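PDB 1OMO: alanine dehydrogenase from Archaeoglobus fulgidus, which catalyses the reversible NAD-dependent oxidative deamination of L-alanine to pyruvate and ammonium, working as a homodimer. Local coordinates for residues 121-134 with 182-195. Sequence-based numbering, arbitrary orientation.
Sequences ARKNSSVFGFIGCG and AEEASRCDVLVTTT. With NAD (nicotinamide-adenine-dinucleotide), chain D.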
loop_
_atom_site.group_PDB
_atom_site.type_symbol
_atom_site.label_atom_id
_atom_site.label_comp_id
_atom_site.label_asym_id
_atom_site.label_seq_id
_atom_site.Cartn_x
_atom_site.Cartn_y
_atom_site.Cartn_z
ATOM N N ALA A 121 -20.835 -16.288 -20.892
ATOM C CA ALA A 121 -21.179 -17.667 -21.241
ATOM C C ALA A 121 -22.527 -17.797 -21.929
ATOM O O ALA A 121 -23.414 -16.973 -21.714
ATOM C CB ALA A 121 -21.166 -18.536 -19.993
ATOM N N ARG A 122 -22.682 -18.839 -22.745
ATOM C CA ARG A 122 -23.945 -19.074 -23.452
ATOM C C ARG A 122 -25.071 -19.142 -22.451
ATOM O O ARG A 122 -24.971 -19.839 -21.434
ATOM C CB ARG A 122 -23.894 -20.378 -24.213
ATOM C CG ARG A 122 -23.001 -20.360 -25.400
ATOM C CD ARG A 122 -23.122 -21.671 -26.123
ATOM N NE ARG A 122 -22.181 -22.678 -25.639
ATOM C CZ ARG A 122 -22.539 -23.792 -25.035
ATOM N NH1 ARG A 122 -23.827 -24.034 -24.825
ATOM N NH2 ARG A 122 -21.620 -24.674 -24.682
ATOM N N LYS A 123 -26.144 -18.420 -22.726
ATOM C CA LYS A 123 -27.270 -18.407 -21.816
ATOM C C LYS A 123 -27.812 -19.803 -21.485
ATOM O O LYS A 123 -28.455 -19.985 -20.448
ATOM C CB LYS A 123 -28.355 -17.483 -22.377
ATOM C CG LYS A 123 -27.908 -16.022 -22.354
ATOM C CD LYS A 123 -28.327 -15.269 -23.605
ATOM C CE LYS A 123 -29.791 -14.833 -23.557
ATOM N NZ LYS A 123 -29.985 -13.407 -23.111
ATOM N N ASN A 124 -27.497 -20.796 -22.320
ATOM C CA ASN A 124 -27.966 -22.177 -22.096
ATOM C C ASN A 124 -26.952 -23.132 -21.406
ATOM O O ASN A 124 -27.172 -24.345 -21.354
ATOM C CB ASN A 124 -28.435 -22.801 -23.434
ATOM C CG ASN A 124 -27.286 -23.012 -24.432
ATOM O OD1 ASN A 124 -26.174 -22.551 -24.229
ATOM N ND2 ASN A 124 -27.574 -23.698 -25.521
ATOM N N SER A 125 -25.860 -22.589 -20.863
ATOM C CA SER A 125 -24.834 -23.413 -20.196
ATOM C C SER A 125 -25.442 -24.270 -19.103
ATOM O O SER A 125 -26.260 -23.796 -18.309
ATOM C CB SER A 125 -23.723 -22.530 -19.579
ATOM O OG SER A 125 -22.955 -21.892 -20.583
ATOM N N SER A 126 -25.030 -25.534 -19.059
ATOM C CA SER A 126 -25.541 -26.435 -18.042
ATOM C C SER A 126 -24.481 -27.382 -17.512
ATOM O O SER A 126 -24.626 -27.909 -16.412
ATOM C CB SER A 126 -26.684 -27.265 -18.611
ATOM O OG SER A 126 -26.233 -27.904 -19.784
ATOM N N VAL A 127 -23.450 -27.646 -18.322
ATOM C CA VAL A 127 -22.388 -28.537 -17.892
ATOM C C VAL A 127 -21.239 -27.669 -17.422
ATOM O O VAL A 127 -20.732 -26.851 -18.179
ATOM C CB VAL A 127 -21.923 -29.466 -19.029
ATOM C CG1 VAL A 127 -20.870 -30.427 -18.502
ATOM C CG2 VAL A 127 -23.131 -30.274 -19.579
ATOM N N PHE A 128 -20.856 -27.835 -16.162
ATOM C CA PHE A 128 -19.780 -27.050 -15.592
ATOM C C PHE A 128 -18.606 -27.903 -15.226
ATOM O O PHE A 128 -18.743 -28.837 -14.446
ATOM C CB PHE A 128 -20.276 -26.302 -14.345
ATOM C CG PHE A 128 -21.248 -25.193 -14.662
ATOM C CD1 PHE A 128 -22.543 -25.483 -15.120
ATOM C CD2 PHE A 128 -20.856 -23.863 -14.574
ATOM C CE1 PHE A 128 -23.426 -24.458 -15.490
ATOM C CE2 PHE A 128 -21.740 -22.842 -14.946
ATOM C CZ PHE A 128 -23.020 -23.149 -15.405
ATOM N N GLY A 129 -17.457 -27.577 -15.800
ATOM C CA GLY A 129 -16.232 -28.301 -15.512
ATOM C C GLY A 129 -15.269 -27.510 -14.619
ATOM O O GLY A 129 -15.097 -26.291 -14.769
ATOM N N PHE A 130 -14.646 -28.200 -13.672
ATOM C CA PHE A 130 -13.697 -27.586 -12.774
ATOM C C PHE A 130 -12.324 -28.266 -12.822
ATOM O O PHE A 130 -12.182 -29.476 -12.563
ATOM C CB PHE A 130 -14.227 -27.610 -11.340
ATOM C CG PHE A 130 -15.442 -26.743 -11.128
ATOM C CD1 PHE A 130 -16.699 -27.166 -11.572
ATOM C CD2 PHE A 130 -15.330 -25.507 -10.487
ATOM C CE1 PHE A 130 -17.841 -26.368 -11.381
ATOM C CE2 PHE A 130 -16.468 -24.689 -10.282
ATOM C CZ PHE A 130 -17.722 -25.124 -10.731
ATOM N N ILE A 131 -11.314 -27.494 -13.200
ATOM C CA ILE A 131 -9.947 -27.986 -13.205
ATOM C C ILE A 131 -9.388 -27.353 -11.936
ATOM O O ILE A 131 -9.096 -26.161 -11.917
ATOM C CB ILE A 131 -9.153 -27.472 -14.406
ATOM C CG1 ILE A 131 -9.873 -27.842 -15.705
ATOM C CG2 ILE A 131 -7.772 -28.062 -14.386
ATOM C CD1 ILE A 131 -10.155 -29.333 -15.836
ATOM N N GLY A 132 -9.254 -28.158 -10.887
ATOM C CA GLY A 132 -8.776 -27.689 -9.604
ATOM C C GLY A 132 -9.996 -27.691 -8.686
ATOM O O GLY A 132 -11.026 -27.103 -9.023
ATOM N N CYS A 133 -9.904 -28.352 -7.542
ATOM C CA CYS A 133 -11.045 -28.431 -6.641
ATOM C C CYS A 133 -10.697 -27.969 -5.234
ATOM O O CYS A 133 -11.152 -28.563 -4.255
ATOM C CB CYS A 133 -11.619 -29.864 -6.607
ATOM S SG CYS A 133 -12.224 -30.491 -8.232
ATOM N N GLY A 134 -9.869 -26.922 -5.150
ATOM C CA GLY A 134 -9.502 -26.318 -3.876
ATOM C C GLY A 134 -10.520 -25.228 -3.486
ATOM O O GLY A 134 -11.612 -25.129 -4.064
ATOM N N ALA A 182 -8.809 -34.867 -16.423
ATOM C CA ALA A 182 -8.790 -33.501 -16.932
ATOM C C ALA A 182 -9.387 -33.321 -18.319
ATOM O O ALA A 182 -10.135 -32.383 -18.559
ATOM C CB ALA A 182 -7.368 -32.948 -16.900
ATOM N N GLU A 183 -9.042 -34.202 -19.244
ATOM C CA GLU A 183 -9.574 -34.103 -20.608
ATOM C C GLU A 183 -11.101 -34.087 -20.657
ATOM O O GLU A 183 -11.682 -33.321 -21.413
ATOM C CB GLU A 183 -9.033 -35.249 -21.489
ATOM C CG GLU A 183 -9.714 -35.380 -22.824
ATOM C CD GLU A 183 -8.874 -36.173 -23.790
ATOM O OE1 GLU A 183 -9.249 -36.320 -24.972
ATOM O OE2 GLU A 183 -7.817 -36.647 -23.348
ATOM N N GLU A 184 -11.750 -34.914 -19.846
ATOM C CA GLU A 184 -13.219 -34.968 -19.829
ATOM C C GLU A 184 -13.858 -33.764 -19.102
ATOM O O GLU A 184 -14.874 -33.229 -19.547
ATOM C CB GLU A 184 -13.691 -36.299 -19.215
ATOM C CG GLU A 184 -15.195 -36.476 -19.150
ATOM C CD GLU A 184 -15.869 -36.433 -20.523
ATOM O OE1 GLU A 184 -15.349 -37.075 -21.461
ATOM O OE2 GLU A 184 -16.923 -35.761 -20.655
ATOM N N ALA A 185 -13.260 -33.338 -17.993
ATOM C CA ALA A 185 -13.766 -32.185 -17.239
ATOM C C ALA A 185 -13.771 -30.948 -18.115
ATOM O O ALA A 185 -14.624 -30.104 -17.968
ATOM C CB ALA A 185 -12.895 -31.934 -16.011
ATOM N N SER A 186 -12.794 -30.845 -19.016
ATOM C CA SER A 186 -12.659 -29.705 -19.930
ATOM C C SER A 186 -13.767 -29.598 -20.972
ATOM O O SER A 186 -13.957 -28.553 -21.594
ATOM C CB SER A 186 -11.341 -29.790 -20.677
ATOM O OG SER A 186 -10.283 -29.832 -19.763
ATOM N N ARG A 187 -14.467 -30.700 -21.171
ATOM C CA ARG A 187 -15.566 -30.792 -22.121
ATOM C C ARG A 187 -16.786 -30.322 -21.367
ATOM O O ARG A 187 -17.366 -31.082 -20.603
ATOM C CB ARG A 187 -15.706 -32.258 -22.558
ATOM C CG ARG A 187 -16.938 -32.576 -23.362
ATOM C CD ARG A 187 -16.752 -33.907 -24.070
ATOM N NE ARG A 187 -15.672 -33.836 -25.051
ATOM C CZ ARG A 187 -14.647 -34.675 -25.088
ATOM N NH1 ARG A 187 -13.710 -34.534 -26.018
ATOM N NH2 ARG A 187 -14.563 -35.654 -24.192
ATOM N N CYS A 188 -17.175 -29.070 -21.582
ATOM C CA CYS A 188 -18.305 -28.491 -20.865
ATOM C C CYS A 188 -18.733 -27.187 -21.506
ATOM O O CYS A 188 -18.155 -26.781 -22.501
ATOM C CB CYS A 188 -17.884 -28.207 -19.421
ATOM S SG CYS A 188 -16.443 -27.109 -19.340
ATOM N N ASP A 189 -19.731 -26.514 -20.947
ATOM C CA ASP A 189 -20.151 -25.211 -21.497
ATOM C C ASP A 189 -19.381 -24.059 -20.786
ATOM O O ASP A 189 -19.040 -23.052 -21.400
ATOM C CB ASP A 189 -21.662 -25.010 -21.315
ATOM C CG ASP A 189 -22.484 -26.221 -21.784
ATOM O OD1 ASP A 189 -22.265 -26.694 -22.921
ATOM O OD2 ASP A 189 -23.344 -26.696 -21.007
ATOM N N VAL A 190 -19.110 -24.249 -19.492
ATOM C CA VAL A 190 -18.394 -23.293 -18.642
ATOM C C VAL A 190 -17.295 -24.098 -17.934
ATOM O O VAL A 190 -17.583 -25.065 -17.209
ATOM C CB VAL A 190 -19.359 -22.657 -17.581
ATOM C CG1 VAL A 190 -18.590 -21.723 -16.623
ATOM C CG2 VAL A 190 -20.473 -21.862 -18.314
ATOM N N LEU A 191 -16.045 -23.705 -18.170
ATOM C CA LEU A 191 -14.884 -24.371 -17.583
ATOM C C LEU A 191 -14.175 -23.397 -16.619
ATOM O O LEU A 191 -13.757 -22.316 -17.025
ATOM C CB LEU A 191 -13.931 -24.816 -18.716
ATOM C CG LEU A 191 -12.559 -25.432 -18.366
ATOM C CD1 LEU A 191 -12.738 -26.756 -17.607
ATOM C CD2 LEU A 191 -11.747 -25.671 -19.657
ATOM N N VAL A 192 -14.068 -23.793 -15.356
ATOM C CA VAL A 192 -13.442 -23.001 -14.298
ATOM C C VAL A 192 -12.041 -23.553 -13.947
ATOM O O VAL A 192 -11.958 -24.579 -13.280
ATOM C CB VAL A 192 -14.283 -23.089 -13.006
ATOM C CG1 VAL A 192 -13.683 -22.209 -11.933
ATOM C CG2 VAL A 192 -15.732 -22.738 -13.293
ATOM N N THR A 193 -10.954 -22.907 -14.374
ATOM C CA THR A 193 -9.616 -23.406 -14.028
ATOM C C THR A 193 -9.152 -22.670 -12.775
ATOM O O THR A 193 -9.087 -21.468 -12.734
ATOM C CB THR A 193 -8.624 -23.229 -15.174
ATOM O OG1 THR A 193 -8.386 -21.848 -15.378
ATOM C CG2 THR A 193 -9.189 -23.868 -16.485
ATOM N N THR A 194 -8.787 -23.413 -11.749
ATOM C CA THR A 194 -8.474 -22.807 -10.480
ATOM C C THR A 194 -7.148 -23.282 -9.859
ATOM O O THR A 194 -6.941 -23.206 -8.640
ATOM C CB THR A 194 -9.712 -23.107 -9.599
ATOM O OG1 THR A 194 -10.105 -21.947 -8.872
ATOM C CG2 THR A 194 -9.490 -24.219 -8.722
ATOM N N THR A 195 -6.232 -23.751 -10.707
ATOM C CA THR A 195 -4.960 -24.273 -10.218
ATOM C C THR A 195 -3.843 -23.240 -10.197
ATOM O O THR A 195 -3.934 -22.206 -10.841
ATOM C CB THR A 195 -4.466 -25.465 -11.082
ATOM O OG1 THR A 195 -3.872 -24.969 -12.286
ATOM C CG2 THR A 195 -5.632 -26.382 -11.471
HETATM P PA NAD D . -5.815 -24.377 -3.078
HETATM O O1A NAD D . -4.414 -24.821 -2.880
HETATM O O2A NAD D . -6.844 -24.655 -1.974
HETATM O O5B NAD D . -6.578 -24.817 -4.476
HETATM C C5B NAD D . -5.827 -25.253 -5.685
HETATM C C4B NAD D . -6.273 -26.708 -5.986
HETATM O O4B NAD D . -5.517 -27.033 -7.234
HETATM C C3B NAD D . -5.791 -27.853 -4.975
HETATM O O3B NAD D . -6.944 -28.650 -4.490
HETATM C C2B NAD D . -4.754 -28.695 -5.756
HETATM O O2B NAD D . -4.559 -30.020 -5.420
HETATM C C1B NAD D . -5.212 -28.408 -7.220
HETATM N N9A NAD D . -4.157 -28.507 -8.186
HETATM C C8A NAD D . -2.831 -28.124 -8.154
HETATM N N7A NAD D . -2.185 -28.375 -9.272
HETATM C C5A NAD D . -3.040 -28.941 -10.114
HETATM C C6A NAD D . -2.894 -29.417 -11.490
HETATM N N6A NAD D . -1.751 -29.359 -12.124
HETATM N N1A NAD D . -4.047 -29.943 -12.046
HETATM C C2A NAD D . -5.235 -30.025 -11.403
HETATM N N3A NAD D . -5.421 -29.584 -10.073
HETATM C C4A NAD D . -4.297 -29.033 -9.478
HETATM O O3 NAD D . -6.062 -22.786 -3.503
HETATM P PN NAD D . -7.421 -21.802 -3.773
HETATM O O1N NAD D . -8.630 -22.700 -3.802
HETATM O O2N NAD D . -7.330 -20.591 -2.868
HETATM O O5D NAD D . -7.045 -21.363 -5.357
HETATM C C5D NAD D . -5.515 -21.010 -5.437
HETATM C C4D NAD D . -5.137 -20.417 -6.755
HETATM O O4D NAD D . -6.049 -19.204 -6.984
HETATM C C3D NAD D . -3.691 -19.832 -6.836
HETATM O O3D NAD D . -3.194 -19.794 -8.187
HETATM C C2D NAD D . -3.926 -18.442 -6.237
HETATM O O2D NAD D . -2.814 -17.608 -6.252
HETATM C C1D NAD D . -5.213 -17.980 -7.071
HETATM N N1N NAD D . -6.154 -16.948 -6.514
HETATM C C2N NAD D . -6.444 -15.887 -7.478
HETATM C C3N NAD D . -7.492 -14.990 -7.058
HETATM C C7N NAD D . -7.800 -13.793 -8.143
HETATM O O7N NAD D . -8.323 -12.724 -7.718
HETATM N N7N NAD D . -7.491 -14.021 -9.460
HETATM C C4N NAD D . -8.235 -15.059 -5.856
HETATM C C5N NAD D . -7.843 -16.166 -4.998
HETATM C C6N NAD D . -6.833 -17.085 -5.325
HETATM O O HOH W 1 -18.987 -25.697 -25.164
HETATM O O HOH W 2 -20.613 -21.036 -22.798
HETATM O O HOH W 3 -24.608 -26.593 -24.667
HETATM O O HOH W 4 -24.773 -28.635 -22.467
#
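With CG of Asp-189 anti to its carbonyl carbon (chi1 -49°) and the Arg-122 chain bent at chi3 (-89°), carboxylate and guanidinium meet nearly at right angles, their planes 83° apart. Arg-122 NH2 gives a salt bridge of 2.8 Å to Asp-189 OD1, which lies at the guanidinium edge, while one water links NH1 to the same oxygen. Asp-189 OD2 accepts two nearly straight bonds from successive amides, Ser-126 N at 2.8 Å and Val-127 N at 2.9 Å, reaching it from opposite faces of the carboxylate plane. Replacing Asp-189 by an alanine is likely to leave both amides without their shared acceptor and Arg-122 without its salt-bridge partner, though Gly-210 O and Asn-124 OD1 would still hold the guanidinium. Past this salt bridge, strands 127-131 and 190-193 run parallel in the central sheet of the Rossmann-fold NAD domain, joined by backbone bonds such as Val-192 N to Gly-129 O, 2.8 Å. On one face, Val-192 CG2 makes a CH-pi contact over the Phe-130 ring, 4.1 Å from its centroid, and the Phe-128 ring lies beside Val-190; helix 135-147 packs against Phe-128 and Val-192. On the other, Ile-131 CG1 touches Leu-191 CD1 at 3.6 Å and Ile-131 CD1 reaches Ala-185 CB, joining the sheet to helix 182-185. Gly-129 CA makes a CA-H...O contact of 3.4 Å with Ala-185 O, where a side chain would clash. At the C-terminal ends, Thr-195 CG2 approaches N3A of the NAD adenine, and Gly-132 and Gly-134, the N-cap of helix 135-147, are consistent with a Rossmann glycine-rich turn. The shared carboxylate thus probably holds the strands' starts together; at the other end a side chain on Gly-134 would run into NAD O5B.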